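Local coordinates for protein cysteine desulfurase (Thermococcus onnurineus, PDB 5B89) that probably catalyses the pyridoxal-phosphate-dependent removal of sulfur from L-cysteine, passing it to a sulfur carrier and releasing L-alanine, at residues 32-37 / 45-50; 49-54 / 301-306. All blocks are in the same frame, centred on the assembly; numbering follows the deposited sequence.

Interaction 1. Residues 32-37 / 45-50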
loop_
_atom_site.group_PDB
_atom_site.type_symbol
_atom_site.label_atom_id
_atom_site.label_comp_id
_atom_site.label_asym_id
_atom_site.label_seq_id
_atom_site.Cartn_x
_atom_site.Cartn_y
_atom_site.Cartn_z
ATOM N N PRO B 32 8.744 -23.901 0.979
ATOM C CA PRO B 32 8.980 -24.750 2.114
ATOM C C PRO B 32 7.787 -25.084 2.915
ATOM O O PRO B 32 7.657 -26.209 3.474
ATOM C CB PRO B 32 9.907 -23.874 3.030
ATOM C CG PRO B 32 10.551 -22.977 2.098
ATOM C CD PRO B 32 9.673 -22.772 0.905
ATOM N N LEU B 33 6.790 -24.195 3.058
ATOM C CA LEU B 33 5.588 -24.549 3.795
ATOM C C LEU B 33 4.802 -25.759 3.260
ATOM O O LEU B 33 4.074 -26.320 4.050
ATOM C CB LEU B 33 4.661 -23.331 3.953
ATOM C CG LEU B 33 5.094 -22.438 5.095
ATOM C CD1 LEU B 33 4.436 -21.001 4.941
ATOM C CD2 LEU B 33 4.670 -23.038 6.436
ATOM N N THR B 34 4.955 -26.100 1.993
ATOM C CA THR B 34 4.242 -27.313 1.490
ATOM C C THR B 34 4.760 -28.563 2.112
ATOM O O THR B 34 4.033 -29.565 2.093
ATOM C CB THR B 34 4.338 -27.420 -0.024
ATOM O OG1 THR B 34 5.698 -27.550 -0.515
ATOM C CG2 THR B 34 3.685 -26.150 -0.731
ATOM N N ASN B 35 5.914 -28.513 2.734
ATOM C CA ASN B 35 6.455 -29.658 3.448
ATOM C C ASN B 35 5.896 -29.724 4.827
ATOM O O ASN B 35 6.116 -30.765 5.512
ATOM C CB ASN B 35 7.987 -29.612 3.419
ATOM C CG ASN B 35 8.617 -30.945 3.747
ATOM O OD1 ASN B 35 9.377 -31.054 4.700
ATOM N ND2 ASN B 35 8.258 -31.975 2.986
ATOM N N GLU B 36 5.236 -28.677 5.318
ATOM C CA GLU B 36 4.742 -28.654 6.676
ATOM C C GLU B 36 3.260 -28.701 6.885
ATOM O O GLU B 36 2.808 -29.147 7.872
ATOM C CB GLU B 36 5.211 -27.376 7.388
ATOM C CG GLU B 36 6.643 -27.021 7.172
ATOM C CD GLU B 36 7.582 -27.967 7.841
ATOM O OE1 GLU B 36 8.672 -28.154 7.329
ATOM O OE2 GLU B 36 7.223 -28.505 8.868
ATOM N N VAL B 37 2.525 -28.168 5.936
ATOM C CA VAL B 37 1.093 -28.168 6.024
ATOM C C VAL B 37 0.452 -28.438 4.622
ATOM O O VAL B 37 1.108 -28.333 3.666
ATOM C CB VAL B 37 0.539 -26.795 6.500
ATOM C CG1 VAL B 37 1.040 -26.445 7.876
ATOM C CG2 VAL B 37 0.871 -25.674 5.524
ATOM N N THR B 45 -4.925 -15.965 0.468
ATOM C CA THR B 45 -3.625 -15.522 0.042
ATOM C C THR B 45 -2.842 -16.756 -0.408
ATOM O O THR B 45 -3.074 -17.792 0.065
ATOM C CB THR B 45 -2.877 -14.725 1.158
ATOM O OG1 THR B 45 -1.942 -13.823 0.601
ATOM C CG2 THR B 45 -2.169 -15.636 2.112
ATOM N N SER B 46 -1.950 -16.581 -1.344
ATOM C CA SER B 46 -1.128 -17.693 -1.761
ATOM C C SER B 46 0.111 -17.842 -0.904
ATOM O O SER B 46 0.429 -16.984 -0.168
ATOM C CB SER B 46 -0.659 -17.501 -3.210
ATOM O OG SER B 46 0.099 -16.329 -3.373
ATOM N N LEU B 47 0.779 -18.979 -1.042
ATOM C CA LEU B 47 2.066 -19.201 -0.449
ATOM C C LEU B 47 3.018 -18.557 -1.463
ATOM O O LEU B 47 2.686 -18.361 -2.557
ATOM C CB LEU B 47 2.383 -20.690 -0.300
ATOM C CG LEU B 47 1.459 -21.370 0.672
ATOM C CD1 LEU B 47 1.860 -22.842 0.763
ATOM C CD2 LEU B 47 1.579 -20.713 2.030
ATOM N N THR B 48 4.204 -18.223 -1.032
ATOM C CA THR B 48 5.147 -17.470 -1.822
ATOM C C THR B 48 6.427 -18.252 -2.117
ATOM O O THR B 48 7.052 -18.670 -1.242
ATOM C CB THR B 48 5.504 -16.178 -1.035
ATOM O OG1 THR B 48 4.316 -15.512 -0.598
ATOM C CG2 THR B 48 6.359 -15.240 -1.851
ATOM N N PRO B 49 6.765 -18.417 -3.373
ATOM C CA PRO B 49 7.986 -19.182 -3.718
ATOM C C PRO B 49 9.240 -18.396 -3.337
ATOM O O PRO B 49 9.326 -17.183 -3.413
ATOM C CB PRO B 49 7.862 -19.320 -5.222
ATOM C CG PRO B 49 6.626 -18.658 -5.655
ATOM C CD PRO B 49 5.965 -17.994 -4.512
ATOM N N LYS B 50 10.286 -19.172 -3.110
ATOM C CA LYS B 50 11.580 -18.559 -2.776
ATOM C C LYS B 50 12.092 -17.606 -3.740
ATOM O O LYS B 50 12.635 -16.572 -3.390
ATOM C CB LYS B 50 12.616 -19.658 -2.507
ATOM C CG LYS B 50 12.374 -20.293 -1.210
ATOM C CD LYS B 50 13.289 -21.534 -1.023
ATOM C CE LYS B 50 14.753 -21.201 -1.149
ATOM N NZ LYS B 50 15.244 -20.573 0.092
#
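Leu47 reaches across to the turn at 32-37 and fits both of its methyls against it. CD2 meets Leu33 CD1 at 4.1 Å, the two leucine side chains lying at about a right angle, while the other branch, CD1, comes to Thr34 CG2 at the same separation of 4.1 Å. The side chain is sent forward by a first torsion that sets CG opposite the carbonyl carbon (chi1 -65°), which leaves the fork of the leucine facing the turn. This is the close-packed part: Leu33 and Leu47 are buried, Ile31 adds to the cover of Leu47, and Leu61 of the second subunit packs on Leu33. A branched, purely apolar residue suits such a place.

Thr34 turns its two branches to different partners. Its methyl faces Leu47, whereas OG1, held between the backbone N and carbonyl carbon (chi1 62°), bonds to the carbonyl oxygen of Ile31, so the hydroxyl is satisfied without intruding on the apolar patch. The turn is closed by its own backbone: Leu33 O accepts from both Glu36 N and Val37 N, at 2.9 and 3.1 Å.

Toward solvent the contact thins out. There the exposed ring of Pro32 meets only the aliphatic part of Lys50, CD to CG at 4.2 Å, and the lysine carries its ammonium group onward to a long, weak ion pair with Glu54. A backbone bond between Lys50 and Asp30 ties the loops together just outside; between 32-37 and 45-50 only methyl and methylene groups meet, a contact governed by shape and burial rather than by directed bonds.

Interaction 2. Residues 49-54 / 301-306; sequences PKPVVE and IRYIER
The aromatic ring of Tyr303 has Pro49 over one face, while Pro51 approaches it obliquely. Pro49 CG stands 3.6 Å above the ring plane, offset toward the rim, and lies 20° off the normal through the centroid, a CH-pi contact. CB of the same proline extends the cover toward the hydroxyl end of the ring, reaching Tyr303 CZ at 3.8 Å. Pro51 contributes less, its CG lying 4.1 Å from Tyr303 CE1. Proline suits both places: its compact, rigid ring brings methylene groups up to the aromatic, and the start of a helix tolerates a residue without an N-H.

Tyr303 leaves helix 291-307 with CG anti to the backbone N (chi1 -170°), which carries the ring out to the two prolines. Beyond them its hydroxyl bonds to the carboxylate of Asp30, whose backbone is in turn hydrogen-bonded to that of Lys50. With the ring cut back to an alanine, Asp30 is likely to lose its phenolic partner and Pro49 its aromatic one, with Met239 still packed on that proline.

Pro49 is the N-cap of helix 50-62, so the arrangement is a proline-aromatic CH-pi contact at a helix start, docking that helix onto helix 291-307 within the class-V aminotransferase fold.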
loop_
_atom_site.group_PDB
_atom_site.type_symbol
_atom_site.label_atom_id
_atom_site.label_comp_id
_atom_site.label_asym_id
_atom_site.label_seq_id
_atom_site.Cartn_x
_atom_site.Cartn_y
_atom_site.Cartn_z
ATOM N N PRO B 49 6.765 -18.417 -3.373
ATOM C CA PRO B 49 7.986 -19.182 -3.718
ATOM C C PRO B 49 9.240 -18.396 -3.337
ATOM O O PRO B 49 9.326 -17.183 -3.413
ATOM C CB PRO B 49 7.862 -19.320 -5.222
ATOM C CG PRO B 49 6.626 -18.658 -5.655
ATOM C CD PRO B 49 5.965 -17.994 -4.512
ATOM N N LYS B 50 10.286 -19.172 -3.110
ATOM C CA LYS B 50 11.580 -18.559 -2.776
ATOM C C LYS B 50 12.092 -17.606 -3.740
ATOM O O LYS B 50 12.635 -16.572 -3.390
ATOM C CB LYS B 50 12.616 -19.658 -2.507
ATOM C CG LYS B 50 12.374 -20.293 -1.210
ATOM C CD LYS B 50 13.289 -21.534 -1.023
ATOM C CE LYS B 50 14.753 -21.201 -1.149
ATOM N NZ LYS B 50 15.244 -20.573 0.092
ATOM N N PRO B 51 11.939 -17.830 -5.039
ATOM C CA PRO B 51 12.447 -16.841 -5.980
ATOM C C PRO B 51 11.802 -15.448 -5.891
ATOM O O PRO B 51 12.396 -14.503 -6.218
ATOM C CB PRO B 51 12.156 -17.468 -7.342
ATOM C CG PRO B 51 12.205 -18.912 -7.086
ATOM C CD PRO B 51 11.641 -19.103 -5.710
ATOM N N VAL B 52 10.580 -15.367 -5.420
ATOM C CA VAL B 52 9.916 -14.101 -5.270
ATOM C C VAL B 52 10.534 -13.356 -4.052
ATOM O O VAL B 52 10.797 -12.224 -4.095
ATOM C CB VAL B 52 8.416 -14.306 -5.109
ATOM C CG1 VAL B 52 7.755 -13.023 -4.660
ATOM C CG2 VAL B 52 7.813 -14.843 -6.424
ATOM N N VAL B 53 10.770 -14.103 -2.998
ATOM C CA VAL B 53 11.411 -13.562 -1.818
ATOM C C VAL B 53 12.829 -13.081 -2.174
ATOM O O VAL B 53 13.176 -12.028 -1.804
ATOM C CB VAL B 53 11.423 -14.577 -0.668
ATOM C CG1 VAL B 53 12.172 -14.020 0.538
ATOM C CG2 VAL B 53 10.018 -14.901 -0.281
ATOM N N GLU B 54 13.573 -13.878 -2.939
ATOM C CA GLU B 54 14.877 -13.522 -3.386
ATOM C C GLU B 54 14.931 -12.272 -4.175
ATOM O O GLU B 54 15.798 -11.356 -4.024
ATOM C CB GLU B 54 15.543 -14.681 -4.051
ATOM C CG GLU B 54 15.783 -15.883 -3.147
ATOM C CD GLU B 54 16.059 -17.269 -3.770
ATOM O OE1 GLU B 54 15.998 -17.400 -5.010
ATOM O OE2 GLU B 54 16.248 -18.205 -2.937
ATOM N N ILE B 301 4.820 -12.908 -11.217
ATOM C CA ILE B 301 4.279 -13.077 -12.574
ATOM C C ILE B 301 5.268 -13.829 -13.436
ATOM O O ILE B 301 4.831 -14.770 -14.197
ATOM C CB ILE B 301 3.939 -11.749 -13.111
ATOM C CG1 ILE B 301 2.657 -11.206 -12.468
ATOM C CG2 ILE B 301 3.737 -11.816 -14.637
ATOM C CD1 ILE B 301 2.437 -9.755 -12.695
ATOM N N ARG B 302 6.558 -13.540 -13.376
ATOM C CA ARG B 302 7.485 -14.347 -14.140
ATOM C C ARG B 302 7.507 -15.828 -13.732
ATOM O O ARG B 302 7.681 -16.701 -14.557
ATOM C CB ARG B 302 8.883 -13.760 -14.043
ATOM C CG ARG B 302 9.035 -12.512 -14.849
ATOM C CD ARG B 302 9.016 -12.831 -16.347
ATOM N NE ARG B 302 9.649 -11.780 -17.111
ATOM C CZ ARG B 302 9.090 -11.175 -18.116
ATOM N NH1 ARG B 302 7.849 -11.512 -18.446
ATOM N NH2 ARG B 302 9.746 -10.229 -18.770
ATOM N N TYR B 303 7.322 -16.096 -12.459
ATOM C CA TYR B 303 7.275 -17.447 -11.977
ATOM C C TYR B 303 6.014 -18.156 -12.538
ATOM O O TYR B 303 6.071 -19.269 -12.939
ATOM C CB TYR B 303 7.313 -17.425 -10.433
ATOM C CG TYR B 303 7.505 -18.724 -9.761
ATOM C CD1 TYR B 303 8.758 -19.222 -9.541
ATOM C CD2 TYR B 303 6.444 -19.423 -9.296
ATOM C CE1 TYR B 303 8.922 -20.430 -8.917
ATOM C CE2 TYR B 303 6.593 -20.615 -8.691
ATOM C CZ TYR B 303 7.843 -21.132 -8.514
ATOM O OH TYR B 303 7.926 -22.337 -7.919
ATOM N N ILE B 304 4.916 -17.449 -12.526
ATOM C CA ILE B 304 3.658 -17.979 -13.028
ATOM C C ILE B 304 3.794 -18.249 -14.542
ATOM O O ILE B 304 3.289 -19.199 -15.026
ATOM C CB ILE B 304 2.495 -16.958 -12.787
ATOM C CG1 ILE B 304 2.025 -16.899 -11.334
ATOM C CG2 ILE B 304 1.273 -17.236 -13.652
ATOM C CD1 ILE B 304 1.485 -18.158 -10.728
ATOM N N GLU B 305 4.489 -17.381 -15.233
ATOM C CA GLU B 305 4.678 -17.511 -16.755
ATOM C C GLU B 305 5.539 -18.723 -17.013
ATOM O O GLU B 305 5.245 -19.440 -18.064
ATOM C CB GLU B 305 5.251 -16.219 -17.335
ATOM C CG GLU B 305 4.193 -15.126 -17.308
ATOM C CD GLU B 305 4.681 -13.722 -17.680
ATOM O OE1 GLU B 305 3.768 -12.826 -17.923
ATOM O OE2 GLU B 305 5.924 -13.540 -17.588
ATOM N N ARG B 306 6.448 -19.106 -16.181
ATOM C CA ARG B 306 7.295 -20.271 -16.403
ATOM C C ARG B 306 6.472 -21.518 -16.248
ATOM O O ARG B 306 6.659 -22.535 -16.983
ATOM C CB ARG B 306 8.473 -20.259 -15.379
ATOM C CG ARG B 306 9.561 -21.251 -15.552
ATOM C CD ARG B 306 10.750 -20.953 -14.558
ATOM N NE ARG B 306 11.460 -22.193 -14.247
ATOM C CZ ARG B 306 11.282 -22.938 -13.146
ATOM N NH1 ARG B 306 10.424 -22.617 -12.136
ATOM N NH2 ARG B 306 11.986 -24.054 -13.031
#

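Interactions 1 and 2 follow one another along the chain and share Pro49 and Lys50; their centres are 13 Å apart. Residues 45-50 lead into the helix whose first turn is used in interaction 2, and the two contacts also touch directly, Thr48 CG2 meeting Val53 CG2 at 4.0 Å. Both border the second subunit. Neither reaches the cofactor, but the side chains of Leu47 and Pro49 each lie about 10 Å from that of His235, a pyridoxal-phosphate-binding residue, and the side chain of Leu47 is about 14 Å from the bound alanine. The link is nearer at Thr45, whose hydroxyl bonds to His235, and at Ser46, which bonds to the backbone of His235 and Lys236.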